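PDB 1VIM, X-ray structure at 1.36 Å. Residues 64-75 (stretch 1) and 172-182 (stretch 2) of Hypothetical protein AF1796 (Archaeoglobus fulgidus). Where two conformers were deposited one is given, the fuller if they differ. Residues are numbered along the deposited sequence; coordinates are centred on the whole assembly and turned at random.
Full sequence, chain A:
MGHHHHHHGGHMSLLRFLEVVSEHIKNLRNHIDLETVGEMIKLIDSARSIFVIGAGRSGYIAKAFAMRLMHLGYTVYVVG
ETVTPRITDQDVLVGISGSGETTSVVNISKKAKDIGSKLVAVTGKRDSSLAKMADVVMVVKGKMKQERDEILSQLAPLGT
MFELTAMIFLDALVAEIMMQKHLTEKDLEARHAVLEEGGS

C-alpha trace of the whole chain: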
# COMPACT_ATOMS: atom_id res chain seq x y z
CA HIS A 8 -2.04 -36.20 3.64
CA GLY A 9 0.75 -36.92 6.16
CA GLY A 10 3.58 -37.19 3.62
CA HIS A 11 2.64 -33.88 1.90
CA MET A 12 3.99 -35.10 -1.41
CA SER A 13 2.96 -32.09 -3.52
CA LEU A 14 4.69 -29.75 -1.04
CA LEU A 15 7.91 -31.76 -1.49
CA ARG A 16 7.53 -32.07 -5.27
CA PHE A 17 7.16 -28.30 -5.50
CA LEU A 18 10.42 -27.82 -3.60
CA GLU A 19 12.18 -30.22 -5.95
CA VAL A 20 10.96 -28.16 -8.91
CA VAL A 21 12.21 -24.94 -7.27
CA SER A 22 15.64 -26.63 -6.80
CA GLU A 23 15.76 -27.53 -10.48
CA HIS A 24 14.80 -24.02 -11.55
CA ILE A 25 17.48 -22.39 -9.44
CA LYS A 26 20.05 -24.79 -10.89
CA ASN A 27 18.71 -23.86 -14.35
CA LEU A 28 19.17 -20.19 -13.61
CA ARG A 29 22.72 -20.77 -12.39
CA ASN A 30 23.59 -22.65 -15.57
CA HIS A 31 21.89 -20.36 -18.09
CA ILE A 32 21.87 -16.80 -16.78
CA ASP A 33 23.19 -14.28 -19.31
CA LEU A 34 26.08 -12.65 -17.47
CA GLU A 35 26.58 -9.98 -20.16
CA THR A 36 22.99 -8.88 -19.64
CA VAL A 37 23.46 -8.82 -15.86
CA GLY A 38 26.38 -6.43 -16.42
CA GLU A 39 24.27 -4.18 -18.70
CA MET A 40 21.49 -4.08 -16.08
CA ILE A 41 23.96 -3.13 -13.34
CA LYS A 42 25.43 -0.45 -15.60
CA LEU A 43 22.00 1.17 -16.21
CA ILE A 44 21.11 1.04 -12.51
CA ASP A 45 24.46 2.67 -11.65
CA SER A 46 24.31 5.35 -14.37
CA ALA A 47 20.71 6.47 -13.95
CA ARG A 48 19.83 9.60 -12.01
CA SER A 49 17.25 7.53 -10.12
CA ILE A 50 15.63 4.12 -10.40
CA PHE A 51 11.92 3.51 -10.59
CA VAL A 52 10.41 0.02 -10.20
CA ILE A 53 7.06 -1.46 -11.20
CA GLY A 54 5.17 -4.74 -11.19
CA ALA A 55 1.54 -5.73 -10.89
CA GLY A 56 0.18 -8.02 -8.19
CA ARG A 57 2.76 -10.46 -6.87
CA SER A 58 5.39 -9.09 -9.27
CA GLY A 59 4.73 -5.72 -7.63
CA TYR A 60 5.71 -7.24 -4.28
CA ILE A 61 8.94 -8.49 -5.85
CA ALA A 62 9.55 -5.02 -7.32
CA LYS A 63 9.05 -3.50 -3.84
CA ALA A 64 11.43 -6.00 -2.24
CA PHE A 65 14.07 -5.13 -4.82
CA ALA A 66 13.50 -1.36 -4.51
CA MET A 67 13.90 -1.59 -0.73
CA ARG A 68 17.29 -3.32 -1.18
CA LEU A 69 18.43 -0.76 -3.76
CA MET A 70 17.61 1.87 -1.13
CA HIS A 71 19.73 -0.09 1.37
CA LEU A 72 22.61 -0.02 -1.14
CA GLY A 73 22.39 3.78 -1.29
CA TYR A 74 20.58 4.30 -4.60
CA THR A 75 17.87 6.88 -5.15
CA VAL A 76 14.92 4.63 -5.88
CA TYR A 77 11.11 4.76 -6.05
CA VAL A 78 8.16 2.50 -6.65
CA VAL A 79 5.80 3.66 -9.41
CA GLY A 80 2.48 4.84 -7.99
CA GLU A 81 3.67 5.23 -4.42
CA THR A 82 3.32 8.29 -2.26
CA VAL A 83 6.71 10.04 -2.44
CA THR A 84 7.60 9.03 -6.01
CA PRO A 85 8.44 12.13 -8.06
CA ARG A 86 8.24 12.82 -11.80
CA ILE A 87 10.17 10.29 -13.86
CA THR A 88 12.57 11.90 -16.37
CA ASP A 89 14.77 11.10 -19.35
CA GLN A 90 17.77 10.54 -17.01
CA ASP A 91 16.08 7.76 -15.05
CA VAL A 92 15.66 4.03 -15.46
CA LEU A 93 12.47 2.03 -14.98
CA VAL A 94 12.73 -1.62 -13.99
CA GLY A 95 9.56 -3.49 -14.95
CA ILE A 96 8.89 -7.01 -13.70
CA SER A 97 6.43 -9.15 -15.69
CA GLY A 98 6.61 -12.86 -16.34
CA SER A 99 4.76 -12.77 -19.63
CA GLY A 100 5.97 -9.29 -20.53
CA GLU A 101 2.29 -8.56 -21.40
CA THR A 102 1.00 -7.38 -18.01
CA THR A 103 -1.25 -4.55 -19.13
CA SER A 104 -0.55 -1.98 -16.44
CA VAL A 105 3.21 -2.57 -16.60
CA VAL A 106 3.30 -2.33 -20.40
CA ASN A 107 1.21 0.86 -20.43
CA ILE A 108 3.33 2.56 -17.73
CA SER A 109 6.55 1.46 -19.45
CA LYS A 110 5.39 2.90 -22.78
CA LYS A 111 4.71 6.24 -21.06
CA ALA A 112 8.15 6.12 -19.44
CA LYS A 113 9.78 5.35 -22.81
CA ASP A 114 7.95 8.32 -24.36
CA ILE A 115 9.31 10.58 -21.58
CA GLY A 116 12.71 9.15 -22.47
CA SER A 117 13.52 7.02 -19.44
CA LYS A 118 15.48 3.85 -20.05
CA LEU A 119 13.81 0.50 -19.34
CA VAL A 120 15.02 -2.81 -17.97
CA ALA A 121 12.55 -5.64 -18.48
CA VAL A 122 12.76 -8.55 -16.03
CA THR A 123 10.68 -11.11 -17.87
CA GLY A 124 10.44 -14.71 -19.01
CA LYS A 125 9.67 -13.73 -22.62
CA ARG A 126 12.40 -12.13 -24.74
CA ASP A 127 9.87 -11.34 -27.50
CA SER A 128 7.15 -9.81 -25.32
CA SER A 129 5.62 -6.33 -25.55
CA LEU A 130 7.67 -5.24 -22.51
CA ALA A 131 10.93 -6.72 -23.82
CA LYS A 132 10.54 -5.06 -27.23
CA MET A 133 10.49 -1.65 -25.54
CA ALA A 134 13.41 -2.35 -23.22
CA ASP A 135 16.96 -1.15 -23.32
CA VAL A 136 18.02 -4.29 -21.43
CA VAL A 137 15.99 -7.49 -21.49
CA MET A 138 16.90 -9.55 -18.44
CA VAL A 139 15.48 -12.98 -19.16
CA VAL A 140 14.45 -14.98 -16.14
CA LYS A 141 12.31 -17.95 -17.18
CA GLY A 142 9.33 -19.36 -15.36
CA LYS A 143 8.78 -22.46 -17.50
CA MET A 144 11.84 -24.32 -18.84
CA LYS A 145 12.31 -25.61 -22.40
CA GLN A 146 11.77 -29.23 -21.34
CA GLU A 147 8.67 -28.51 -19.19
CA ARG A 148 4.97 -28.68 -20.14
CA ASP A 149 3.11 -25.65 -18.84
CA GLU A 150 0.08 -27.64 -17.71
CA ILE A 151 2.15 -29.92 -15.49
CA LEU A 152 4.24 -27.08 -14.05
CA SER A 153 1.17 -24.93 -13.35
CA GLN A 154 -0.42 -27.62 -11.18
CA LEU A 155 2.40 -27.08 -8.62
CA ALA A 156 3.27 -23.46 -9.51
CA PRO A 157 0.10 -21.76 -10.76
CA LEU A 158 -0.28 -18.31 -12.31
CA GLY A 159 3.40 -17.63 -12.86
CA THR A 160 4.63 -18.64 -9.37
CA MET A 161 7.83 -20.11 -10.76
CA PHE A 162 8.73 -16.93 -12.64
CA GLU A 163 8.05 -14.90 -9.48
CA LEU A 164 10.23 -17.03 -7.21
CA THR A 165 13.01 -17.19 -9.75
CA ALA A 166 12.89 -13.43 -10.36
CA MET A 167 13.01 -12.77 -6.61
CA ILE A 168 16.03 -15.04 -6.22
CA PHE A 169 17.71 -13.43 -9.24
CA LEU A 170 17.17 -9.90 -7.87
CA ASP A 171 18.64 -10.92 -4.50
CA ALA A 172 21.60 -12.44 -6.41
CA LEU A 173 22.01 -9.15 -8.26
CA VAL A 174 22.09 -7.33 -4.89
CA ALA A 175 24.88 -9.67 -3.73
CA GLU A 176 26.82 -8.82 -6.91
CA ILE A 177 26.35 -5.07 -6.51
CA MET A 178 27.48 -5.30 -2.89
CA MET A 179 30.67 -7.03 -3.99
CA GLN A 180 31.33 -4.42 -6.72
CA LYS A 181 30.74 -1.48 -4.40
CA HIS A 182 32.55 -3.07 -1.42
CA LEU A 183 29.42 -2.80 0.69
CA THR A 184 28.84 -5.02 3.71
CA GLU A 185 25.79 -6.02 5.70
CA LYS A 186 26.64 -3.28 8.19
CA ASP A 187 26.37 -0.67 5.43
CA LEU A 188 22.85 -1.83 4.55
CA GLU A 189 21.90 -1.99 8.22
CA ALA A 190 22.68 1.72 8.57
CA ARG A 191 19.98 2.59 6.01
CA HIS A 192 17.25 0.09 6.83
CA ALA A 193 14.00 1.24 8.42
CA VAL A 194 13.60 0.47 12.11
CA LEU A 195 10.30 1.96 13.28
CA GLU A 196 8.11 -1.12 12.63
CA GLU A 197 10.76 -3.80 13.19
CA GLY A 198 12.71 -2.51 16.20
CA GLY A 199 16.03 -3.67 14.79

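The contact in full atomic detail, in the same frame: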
# COMPACT_ATOMS: atom_id res chain seq x y z
N ALA A 64 10.32 -5.40 -2.98
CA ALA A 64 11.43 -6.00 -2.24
C ALA A 64 12.76 -5.57 -2.83
O ALA A 64 13.70 -5.25 -2.08
CB ALA A 64 11.33 -7.50 -2.25
N PHE A 65 12.85 -5.54 -4.16
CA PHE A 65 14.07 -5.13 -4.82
C PHE A 65 14.34 -3.64 -4.59
O PHE A 65 15.49 -3.25 -4.28
CB PHE A 65 13.94 -5.45 -6.30
CG PHE A 65 15.16 -5.08 -7.13
CD1 PHE A 65 16.43 -5.50 -6.77
CD2 PHE A 65 14.99 -4.37 -8.30
CE1 PHE A 65 17.52 -5.18 -7.57
CE2 PHE A 65 16.11 -4.04 -9.12
CZ PHE A 65 17.36 -4.46 -8.72
N ALA A 66 13.30 -2.81 -4.72
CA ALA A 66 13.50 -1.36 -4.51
C ALA A 66 14.02 -1.09 -3.08
O ALA A 66 14.91 -0.25 -2.86
CB ALA A 66 12.21 -0.59 -4.77
N MET A 67 13.48 -1.80 -2.10
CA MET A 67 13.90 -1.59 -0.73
C MET A 67 15.41 -1.90 -0.61
O MET A 67 16.16 -1.15 -0.00
CB MET A 67 13.09 -2.47 0.21
CG MET A 67 13.48 -2.25 1.68
SD MET A 67 12.70 -3.33 2.84
CE MET A 67 11.02 -2.64 2.92
N ARG A 68 15.86 -3.00 -1.21
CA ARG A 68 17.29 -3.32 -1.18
C ARG A 68 18.14 -2.31 -1.93
O ARG A 68 19.26 -1.98 -1.48
CB ARG A 68 17.53 -4.70 -1.78
CG ARG A 68 17.41 -5.76 -0.79
CD ARG A 68 18.61 -5.86 0.23
NE ARG A 68 18.28 -7.02 1.00
CZ ARG A 68 17.51 -7.02 2.05
NH1 ARG A 68 17.11 -5.87 2.59
NH2 ARG A 68 17.15 -8.18 2.60
N LEU A 69 17.67 -1.81 -3.07
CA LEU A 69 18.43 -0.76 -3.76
C LEU A 69 18.56 0.46 -2.85
O LEU A 69 19.61 1.11 -2.84
CB LEU A 69 17.78 -0.37 -5.10
CG LEU A 69 17.85 -1.40 -6.23
CD1 LEU A 69 17.09 -0.87 -7.42
CD2 LEU A 69 19.30 -1.76 -6.59
N MET A 70 17.52 0.77 -2.08
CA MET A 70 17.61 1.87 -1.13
C MET A 70 18.69 1.56 -0.08
O MET A 70 19.53 2.40 0.24
CB MET A 70 16.23 2.17 -0.53
CG MET A 70 16.25 3.31 0.52
SD MET A 70 16.72 2.81 2.18
CE MET A 70 15.25 1.79 2.66
N HIS A 71 18.70 0.33 0.41
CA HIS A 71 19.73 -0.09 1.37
C HIS A 71 21.14 0.07 0.83
O HIS A 71 22.04 0.40 1.61
CB HIS A 71 19.53 -1.54 1.83
CG HIS A 71 18.24 -1.76 2.57
ND1 HIS A 71 17.65 -3.00 2.71
CD2 HIS A 71 17.41 -0.88 3.21
CE1 HIS A 71 16.52 -2.88 3.38
NE2 HIS A 71 16.34 -1.60 3.68
N LEU A 72 21.32 -0.15 -0.47
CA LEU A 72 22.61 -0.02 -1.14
C LEU A 72 23.01 1.43 -1.40
O LEU A 72 24.16 1.68 -1.85
CB LEU A 72 22.60 -0.80 -2.46
CG LEU A 72 22.42 -2.32 -2.34
CD1 LEU A 72 22.25 -2.93 -3.73
CD2 LEU A 72 23.60 -2.93 -1.68
N GLY A 73 22.09 2.36 -1.16
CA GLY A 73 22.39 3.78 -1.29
C GLY A 73 21.93 4.42 -2.59
O GLY A 73 22.24 5.58 -2.84
N TYR A 74 21.13 3.70 -3.39
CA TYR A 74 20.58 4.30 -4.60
C TYR A 74 19.38 5.19 -4.28
O TYR A 74 18.70 5.00 -3.25
CB TYR A 74 20.13 3.23 -5.61
CG TYR A 74 21.26 2.42 -6.21
CD1 TYR A 74 22.04 2.95 -7.23
CD2 TYR A 74 21.56 1.15 -5.73
CE1 TYR A 74 23.09 2.22 -7.77
CE2 TYR A 74 22.61 0.40 -6.28
CZ TYR A 74 23.36 0.95 -7.30
OH TYR A 74 24.39 0.22 -7.85
N THR A 75 19.10 6.11 -5.19
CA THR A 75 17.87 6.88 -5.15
C THR A 75 16.85 6.09 -5.97
O THR A 75 16.98 5.92 -7.18
CB THR A 75 18.09 8.26 -5.77
OG1 THR A 75 19.05 8.95 -4.97
CG2 THR A 75 16.83 9.09 -5.66
N ALA A 172 20.26 -12.12 -5.90
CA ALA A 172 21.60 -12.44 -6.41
C ALA A 172 22.28 -11.20 -6.98
O ALA A 172 23.50 -10.99 -6.80
CB ALA A 172 21.54 -13.54 -7.45
N LEU A 173 21.51 -10.38 -7.69
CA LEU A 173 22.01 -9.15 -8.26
C LEU A 173 22.46 -8.21 -7.14
O LEU A 173 23.51 -7.56 -7.26
CB LEU A 173 20.92 -8.52 -9.15
CG LEU A 173 21.34 -7.30 -9.94
CD1 LEU A 173 22.19 -7.76 -11.10
CD2 LEU A 173 20.08 -6.65 -10.47
N VAL A 174 21.69 -8.13 -6.06
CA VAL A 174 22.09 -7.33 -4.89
C VAL A 174 23.44 -7.81 -4.35
O VAL A 174 24.30 -7.00 -4.06
CB VAL A 174 21.00 -7.37 -3.79
CG1 VAL A 174 21.54 -6.86 -2.46
CG2 VAL A 174 19.82 -6.51 -4.21
N ALA A 175 23.61 -9.12 -4.21
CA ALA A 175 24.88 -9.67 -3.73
C ALA A 175 26.03 -9.20 -4.64
O ALA A 175 27.11 -8.85 -4.16
CB ALA A 175 24.80 -11.17 -3.71
N GLU A 176 25.80 -9.22 -5.94
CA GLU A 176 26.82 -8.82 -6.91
C GLU A 176 27.15 -7.34 -6.80
O GLU A 176 28.33 -6.95 -6.78
CB GLU A 176 26.34 -9.17 -8.31
CG GLU A 176 27.31 -8.78 -9.42
CD GLU A 176 28.62 -9.56 -9.39
OE1 GLU A 176 28.69 -10.64 -8.77
OE2 GLU A 176 29.58 -9.06 -10.02
N ILE A 177 26.13 -6.50 -6.70
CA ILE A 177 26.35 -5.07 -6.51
C ILE A 177 27.08 -4.79 -5.21
O ILE A 177 27.99 -3.94 -5.17
CB ILE A 177 25.01 -4.28 -6.61
CG1 ILE A 177 24.43 -4.40 -8.02
CG2 ILE A 177 25.25 -2.81 -6.25
CD1 ILE A 177 22.96 -3.97 -8.17
N MET A 178 26.75 -5.51 -4.15
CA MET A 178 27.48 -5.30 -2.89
C MET A 178 28.96 -5.58 -3.05
O MET A 178 29.79 -4.80 -2.59
CB MET A 178 26.93 -6.18 -1.79
CG MET A 178 25.55 -5.75 -1.29
SD MET A 178 24.83 -6.97 -0.21
CE MET A 178 25.91 -6.79 1.29
N MET A 179 29.27 -6.68 -3.71
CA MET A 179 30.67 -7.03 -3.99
C MET A 179 31.36 -5.92 -4.78
O MET A 179 32.46 -5.48 -4.40
CB MET A 179 30.77 -8.39 -4.70
CG MET A 179 32.20 -8.84 -5.04
SD MET A 179 32.72 -8.22 -6.65
CE MET A 179 34.37 -8.90 -6.76
N GLN A 180 30.72 -5.44 -5.85
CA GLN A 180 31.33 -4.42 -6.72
C GLN A 180 31.58 -3.11 -6.00
O GLN A 180 32.58 -2.43 -6.26
CB GLN A 180 30.47 -4.16 -7.96
CG GLN A 180 30.42 -5.33 -8.91
CD GLN A 180 29.70 -5.02 -10.20
OE1 GLN A 180 29.32 -3.88 -10.46
NE2 GLN A 180 29.53 -6.03 -11.03
N LYS A 181 30.70 -2.78 -5.06
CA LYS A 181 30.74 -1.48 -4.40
C LYS A 181 31.42 -1.57 -3.04
O LYS A 181 31.51 -0.57 -2.31
CB LYS A 181 29.31 -0.95 -4.26
CG LYS A 181 28.70 -0.47 -5.56
CD LYS A 181 27.26 -0.02 -5.34
CE LYS A 181 27.17 1.48 -5.01
NZ LYS A 181 25.84 1.89 -4.47
N HIS A 182 31.91 -2.76 -2.71
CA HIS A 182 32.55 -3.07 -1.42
C HIS A 182 31.67 -2.68 -0.24
O HIS A 182 32.11 -2.09 0.73
CB HIS A 182 33.93 -2.41 -1.34
CG HIS A 182 34.80 -2.71 -2.52
ND1 HIS A 182 34.95 -1.84 -3.58
CD2 HIS A 182 35.53 -3.81 -2.83
CE1 HIS A 182 35.75 -2.38 -4.48
NE2 HIS A 182 36.12 -3.58 -4.05

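The contact joins two helical segments that lie far apart in sequence, with touching residues at least 102 positions apart. Their N-to-C directions differ by 10°, so the helices run nearly parallel, and their axes come no closer than 10.8 Å. That spacing leaves room for side chains between the backbones: the CA atoms of Arg68 and Val174 lie 7.3 Å apart, and those of Leu72 and Met178 7.4 Å. Four residues further along each stretch the separation has hardly changed, as expected for nearly parallel axes. The two stretches together bury 443 Å² against each other.

Ala64 lies out of reach, so the contact begins at Phe65. Its CA-to-CB bond points sideways, but chi1 in the t well (-180°) carries the ring to the partner helix. Phe65 CZ approaches Leu173 CD2 at 3.9 Å, and Phe65 CE1 lies 4.3 Å from Val174 CG2, which sits at the ring edge near its plane. Both are apolar packing contacts. Ala66 and Met67 take no part.

The CA-to-CB bond of Arg68 points toward stretch 2, yet its contribution there is aliphatic: Arg68 CB lies 3.8 Å from Val174 CG2. With chi1 and chi2 both in the m well, the chain folds so that Arg68 NH1 donates a hydrogen bond to His71 ND1 at 2.9 Å, with an N-H...acceptor angle of 140°. Arg68 NH2 is hydrogen-bonded elsewhere in the structure. The guanidinium is therefore engaged away from the apolar contact made by its own CB.

Four residues later, Leu72 loses 90 Å² to the other stretch, the largest share of any residue here. Leu72 CD1 packs 4.2 Å from Val174 CG1 and 3.9 Å from Ile177 CG2, while Leu72 CD2 reaches Met178 CG at 3.5 Å. The two methyls thus meet different neighbours along stretch 2. Its backbone also contributes: Lys181 NZ donates a weak hydrogen bond to Leu72 O at 3.1 Å.

Gly73 leaves helical geometry with a phi of 100°. Gly73 N bonds to Met70 O at 2.9 Å and Tyr74 N to Leu69 O at 3.1 Å, the paired bonds of a Schellman motif. An ideal CB at these backbone angles would be jammed against the carbonyl O of Leu72, which by itself calls for glycine.

The turn leads to Tyr74, whose CA-to-CB bond points toward stretch 2. Ile177 CG2 lies at the edge of its ring, near the plane, 4.2 Å from Tyr74 CE2 and 3.5 Å from Tyr74 OH. The face meets Lys181 instead: Lys181 NZ stands 4.2 Å from the centroid of the Tyr74 ring and 25° off the ring normal, a cation-pi arrangement. The same ammonium thus addresses both the ring and Leu72 O, tying the end of stretch 2 to the turn of stretch 1. Thr75 is beyond reach, and the contact ends at Tyr74.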